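Alpha/beta hydrolase fold protein (Nakamurella multipartita, PDB 4Y7D) is a single-chain protein of the alpha/beta hydrolase fold that probably acts as a hydrolase, though its substrate is not known. Local coordinates at residues R125-V130 / D236-P241; P241-S246 / G267-H272. All coordinates share one frame; numbering follows the deposited sequence. Where two conformers were deposited one is given.

Interaction 1 (R125-V130 / D236-P241); sequences RALVSV and DRITAP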
loop_
_atom_site.group_PDB
_atom_site.type_symbol
_atom_site.label_atom_id
_atom_site.label_comp_id
_atom_site.label_asym_id
_atom_site.label_seq_id
_atom_site.Cartn_x
_atom_site.Cartn_y
_atom_site.Cartn_z
ATOM N N ARG A 125 -11.070 12.752 3.992
ATOM C CA ARG A 125 -10.658 13.734 4.995
ATOM C C ARG A 125 -9.205 14.188 4.856
ATOM O O ARG A 125 -8.857 15.361 5.136
ATOM C CB ARG A 125 -10.844 13.153 6.403
ATOM C CG ARG A 125 -12.283 12.849 6.799
ATOM C CD ARG A 125 -12.630 13.345 8.215
ATOM N NE ARG A 125 -14.043 13.110 8.560
ATOM C CZ ARG A 125 -15.090 13.812 8.090
ATOM N NH1 ARG A 125 -16.337 13.499 8.471
ATOM N NH2 ARG A 125 -14.921 14.804 7.215
ATOM N N ALA A 126 -8.350 13.253 4.462
ATOM C CA ALA A 126 -6.902 13.431 4.363
ATOM C C ALA A 126 -6.339 12.236 3.612
ATOM O O ALA A 126 -6.920 11.140 3.618
ATOM C CB ALA A 126 -6.291 13.531 5.736
ATOM N N LEU A 127 -5.195 12.427 2.970
ATOM C CA LEU A 127 -4.559 11.410 2.167
ATOM C C LEU A 127 -3.083 11.274 2.572
ATOM O O LEU A 127 -2.353 12.235 2.531
ATOM C CB LEU A 127 -4.680 11.778 0.673
ATOM C CG LEU A 127 -4.017 10.842 -0.370
ATOM C CD1 LEU A 127 -4.548 9.413 -0.266
ATOM C CD2 LEU A 127 -4.284 11.483 -1.708
ATOM N N VAL A 128 -2.666 10.059 2.900
ATOM C CA VAL A 128 -1.262 9.717 3.035
ATOM C C VAL A 128 -0.915 8.715 1.951
ATOM O O VAL A 128 -1.482 7.605 1.910
ATOM C CB VAL A 128 -0.959 9.149 4.410
ATOM C CG1 VAL A 128 0.507 8.741 4.539
ATOM C CG2 VAL A 128 -1.307 10.200 5.468
ATOM N N SER A 129 -0.001 9.130 1.085
ATOM C CA SER A 129 0.321 8.381 -0.115
ATOM C C SER A 129 1.797 8.014 -0.103
ATOM O O SER A 129 2.690 8.857 -0.311
ATOM C CB SER A 129 -0.047 9.177 -1.315
ATOM O OG SER A 129 0.245 8.464 -2.472
ATOM N N VAL A 130 2.054 6.731 0.113
ATOM C CA VAL A 130 3.425 6.228 0.331
ATOM C C VAL A 130 3.889 5.572 -0.965
ATOM O O VAL A 130 3.264 4.611 -1.424
ATOM C CB VAL A 130 3.425 5.213 1.463
ATOM C CG1 VAL A 130 4.842 4.736 1.798
ATOM C CG2 VAL A 130 2.782 5.858 2.706
ATOM N N ASP A 236 -4.435 16.819 -9.804
ATOM C CA ASP A 236 -4.585 18.256 -9.582
ATOM C C ASP A 236 -5.965 18.623 -9.067
ATOM O O ASP A 236 -6.155 19.716 -8.555
ATOM C CB ASP A 236 -4.276 19.014 -10.872
ATOM C CG ASP A 236 -5.104 18.530 -12.049
ATOM O OD1 ASP A 236 -4.881 17.421 -12.556
ATOM O OD2 ASP A 236 -6.010 19.271 -12.462
ATOM N N ARG A 237 -6.924 17.707 -9.188
ATOM C CA ARG A 237 -8.275 17.919 -8.650
ATOM C C ARG A 237 -8.340 17.730 -7.120
ATOM O O ARG A 237 -9.326 18.122 -6.471
ATOM C CB ARG A 237 -9.273 16.945 -9.297
ATOM C CG ARG A 237 -9.493 17.164 -10.791
ATOM C CD ARG A 237 -10.358 16.063 -11.387
ATOM N NE ARG A 237 -11.740 16.068 -10.872
ATOM C CZ ARG A 237 -12.693 15.171 -11.177
ATOM N NH1 ARG A 237 -12.468 14.159 -12.006
ATOM N NH2 ARG A 237 -13.896 15.283 -10.634
ATOM N N ILE A 238 -7.324 17.115 -6.548
ATOM C CA ILE A 238 -7.354 16.736 -5.117
ATOM C C ILE A 238 -7.212 17.936 -4.214
ATOM O O ILE A 238 -6.275 18.732 -4.385
ATOM C CB ILE A 238 -6.276 15.659 -4.817
ATOM C CG1 ILE A 238 -6.569 14.392 -5.608
ATOM C CG2 ILE A 238 -6.123 15.387 -3.321
ATOM C CD1 ILE A 238 -5.453 13.357 -5.479
ATOM N N THR A 239 -8.156 18.080 -3.268
ATOM C CA THR A 239 -8.129 19.158 -2.285
ATOM C C THR A 239 -7.910 18.704 -0.869
ATOM O O THR A 239 -7.844 19.552 0.032
ATOM C CB THR A 239 -9.434 20.019 -2.344
ATOM O OG1 THR A 239 -10.595 19.167 -2.230
ATOM C CG2 THR A 239 -9.411 20.868 -3.673
ATOM N N ALA A 240 -7.794 17.391 -0.656
ATOM C CA ALA A 240 -7.512 16.876 0.684
ATOM C C ALA A 240 -6.128 17.272 1.115
ATOM O O ALA A 240 -5.228 17.280 0.293
ATOM C CB ALA A 240 -7.596 15.353 0.702
ATOM N N PRO A 241 -5.940 17.505 2.429
ATOM C CA PRO A 241 -4.618 17.619 3.025
ATOM C C PRO A 241 -3.889 16.326 2.794
ATOM O O PRO A 241 -4.486 15.233 2.968
ATOM C CB PRO A 241 -4.931 17.787 4.521
ATOM C CG PRO A 241 -6.292 18.290 4.587
ATOM C CD PRO A 241 -7.005 17.654 3.436
#
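P241 O takes the backbone N-H of L127 at 2.9 Å from L127 N, a bond that is nearly straight (160° at the hydrogen) and meets the oxygen almost end-on to its C=O. The same oxygen also receives a CH contact from A126, 3.3 Å from A126 CA, so two successive residues of 125-130 close on one carbonyl. One residue back, the pyrrolidine ring of P241 lies against the preceding peptide: its CD sits 3.4 Å from R125 O, with CG a little farther off. Residues 238-241 head nearly at right angles to 125-127 (98° between their end-to-end directions). What is being joined here is the start of strand 124-130 and the loop that leads into strand 242-247, its neighbour in the central sheet of the alpha/beta hydrolase fold; the P241 bond is the first rung between them. Beyond this bond the contact is apolar and looser, on the face of the strand where L127 lies. A240 points its methyl at the strand, CB reaching A126 CA at 4.2 Å. With CG anti to its backbone N (chi1 178°) and beside its carbonyl carbon, L127 brings the terminal methyl CD2 tip to tip with I238 CD1 at 4.4 Å. Y114 of helix 110-119 touches both of these side chains, while on the other side of the sheet L297 of helix 288-299 packs on A126 and P241.

Interaction 2 (P241-S246 / G267-H272); sequences PTLVVS and GSELVH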
loop_
_atom_site.group_PDB
_atom_site.type_symbol
_atom_site.label_atom_id
_atom_site.label_comp_id
_atom_site.label_asym_id
_atom_site.label_seq_id
_atom_site.Cartn_x
_atom_site.Cartn_y
_atom_site.Cartn_z
ATOM N N PRO A 241 -5.940 17.505 2.429
ATOM C CA PRO A 241 -4.618 17.619 3.025
ATOM C C PRO A 241 -3.889 16.326 2.794
ATOM O O PRO A 241 -4.486 15.233 2.968
ATOM C CB PRO A 241 -4.931 17.787 4.521
ATOM C CG PRO A 241 -6.292 18.290 4.587
ATOM C CD PRO A 241 -7.005 17.654 3.436
ATOM N N THR A 242 -2.658 16.414 2.269
ATOM C CA THR A 242 -1.982 15.264 1.643
ATOM C C THR A 242 -0.537 15.235 2.028
ATOM O O THR A 242 0.147 16.280 1.963
ATOM C CB THR A 242 -2.130 15.256 0.096
ATOM O OG1 THR A 242 -3.498 15.066 -0.295
ATOM C CG2 THR A 242 -1.335 14.111 -0.529
ATOM N N LEU A 243 -0.081 14.055 2.473
ATOM C CA LEU A 243 1.299 13.787 2.796
ATOM C C LEU A 243 1.743 12.729 1.813
ATOM O O LEU A 243 1.145 11.674 1.757
ATOM C CB LEU A 243 1.438 13.305 4.238
ATOM C CG LEU A 243 2.739 12.678 4.682
ATOM C CD1 LEU A 243 3.882 13.670 4.556
ATOM C CD2 LEU A 243 2.595 12.166 6.127
ATOM N N VAL A 244 2.811 13.021 1.075
ATOM C CA VAL A 244 3.418 12.117 0.094
ATOM C C VAL A 244 4.799 11.714 0.654
ATOM O O VAL A 244 5.562 12.592 1.043
ATOM C CB VAL A 244 3.596 12.833 -1.226
ATOM C CG1 VAL A 244 4.099 11.861 -2.279
ATOM C CG2 VAL A 244 2.276 13.467 -1.686
ATOM N N VAL A 245 5.077 10.422 0.719
ATOM C CA VAL A 245 6.298 9.888 1.350
ATOM C C VAL A 245 7.069 9.046 0.350
ATOM O O VAL A 245 6.506 8.083 -0.203
ATOM C CB VAL A 245 5.988 9.040 2.590
ATOM C CG1 VAL A 245 7.271 8.566 3.268
ATOM C CG2 VAL A 245 5.105 9.795 3.563
ATOM N N SER A 246 8.360 9.381 0.171
ATOM C CA SER A 246 9.232 8.668 -0.743
ATOM C C SER A 246 10.597 8.353 -0.124
ATOM O O SER A 246 11.267 9.184 0.424
ATOM C CB SER A 246 9.437 9.474 -2.036
ATOM O OG SER A 246 10.370 8.846 -2.905
ATOM N N GLY A 267 -0.928 22.313 -1.925
ATOM C CA GLY A 267 -0.848 22.291 -0.443
ATOM C C GLY A 267 -0.275 21.008 0.128
ATOM O O GLY A 267 -0.160 20.859 1.333
ATOM N N SER A 268 0.077 20.034 -0.728
ATOM C CA SER A 268 0.667 18.771 -0.259
ATOM C C SER A 268 2.043 18.966 0.292
ATOM O O SER A 268 2.729 19.960 0.002
ATOM C CB SER A 268 0.657 17.686 -1.381
ATOM O OG SER A 268 1.590 18.018 -2.364
ATOM N N GLU A 269 2.426 18.046 1.154
ATOM C CA GLU A 269 3.748 17.972 1.745
ATOM C C GLU A 269 4.452 16.719 1.225
ATOM O O GLU A 269 3.839 15.641 1.203
ATOM C CB GLU A 269 3.647 17.828 3.253
ATOM C CG GLU A 269 2.890 18.920 3.948
ATOM C CD GLU A 269 2.870 18.686 5.448
ATOM O OE1 GLU A 269 2.901 17.510 5.940
ATOM O OE2 GLU A 269 2.834 19.691 6.144
ATOM N N LEU A 270 5.707 16.856 0.835
ATOM C CA LEU A 270 6.528 15.741 0.384
ATOM C C LEU A 270 7.630 15.495 1.406
ATOM O O LEU A 270 8.361 16.415 1.775
ATOM C CB LEU A 270 7.164 16.087 -0.970
ATOM C CG LEU A 270 8.059 15.041 -1.621
ATOM C CD1 LEU A 270 7.391 13.685 -1.834
ATOM C CD2 LEU A 270 8.506 15.657 -2.944
ATOM N N VAL A 271 7.741 14.251 1.867
ATOM C CA VAL A 271 8.777 13.840 2.800
ATOM C C VAL A 271 9.658 12.764 2.144
ATOM O O VAL A 271 9.176 11.682 1.748
ATOM C CB VAL A 271 8.135 13.309 4.111
ATOM C CG1 VAL A 271 9.150 12.650 4.994
ATOM C CG2 VAL A 271 7.417 14.436 4.830
ATOM N N HIS A 272 10.947 13.056 2.053
ATOM C CA HIS A 272 11.950 12.133 1.578
ATOM C C HIS A 272 12.633 11.414 2.756
ATOM O O HIS A 272 12.982 12.035 3.764
ATOM C CB HIS A 272 13.036 12.891 0.803
ATOM C CG HIS A 272 12.525 13.662 -0.352
ATOM N ND1 HIS A 272 12.174 13.074 -1.559
ATOM C CD2 HIS A 272 12.293 14.988 -0.501
ATOM C CE1 HIS A 272 11.763 14.008 -2.389
ATOM N NE2 HIS A 272 11.814 15.175 -1.765
HETATM O O HOH W 1 -1.446 19.037 3.052
HETATM O O HOH W 2 12.494 10.558 -2.719
#
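Strands 242-246 and 269-272 run parallel, their axes 4.8 Å apart and turned by 21°. Four backbone bonds zip them together: E269 N to T242 O, V244 N to E269 O, V271 N to V244 O and S246 N to V271 O, from 2.8 to 3.0 Å. Before the first rung a water bridges T242 N and G267 O. On one face, CD1 of L243 reaches across to CG2 of V271 at 3.6 Å, the branch of V271 that stands anti to its own carbonyl carbon, beside the backbone N. V245 shares this face, which helix 288-299 covers, and there R293 makes a salt bridge with E269. On the opposite face, L270 CD1 lies 3.8 Å from V244 CG1, and T242 and S268 meet CB to CB at 4.0 Å. The S268 hydroxyl is hydrogen-bonded to I265 O. At the far end a second water joins S246 OG (2.7 Å) to H272 ND1 (2.8 Å), in the plane of the imidazole ring. Helix 255-264 packs on V244, S246 and S268, completing a beta-alpha-beta crossover whose second strand, 269-273, is the outermost at this end of the alpha/beta hydrolase sheet.

The two contacts share P241, whose carbonyl bonds in interaction 1 and after which the chain enters strand 242-247, where the pairing of interaction 2 begins at T242; their centres are about 9 Å apart. That strand is the middle of three parallel neighbours, between 124-130 and 269-273. Its L243 is probably hydrogen-bonded to 125-130 through both backbone polar atoms, L243 N to L127 O and L243 O to S129 N, each at 2.9 Å, whereas V244 and S246 direct their N-H groups to 267-272. L127 CB packs 3.6 Å from T242 OG1, a hydroxyl that is hydrogen-bonded to A240 O. Helix 288-299 backs both contacts, and the sodium site, formed with A176 and G179, involves no residue of either.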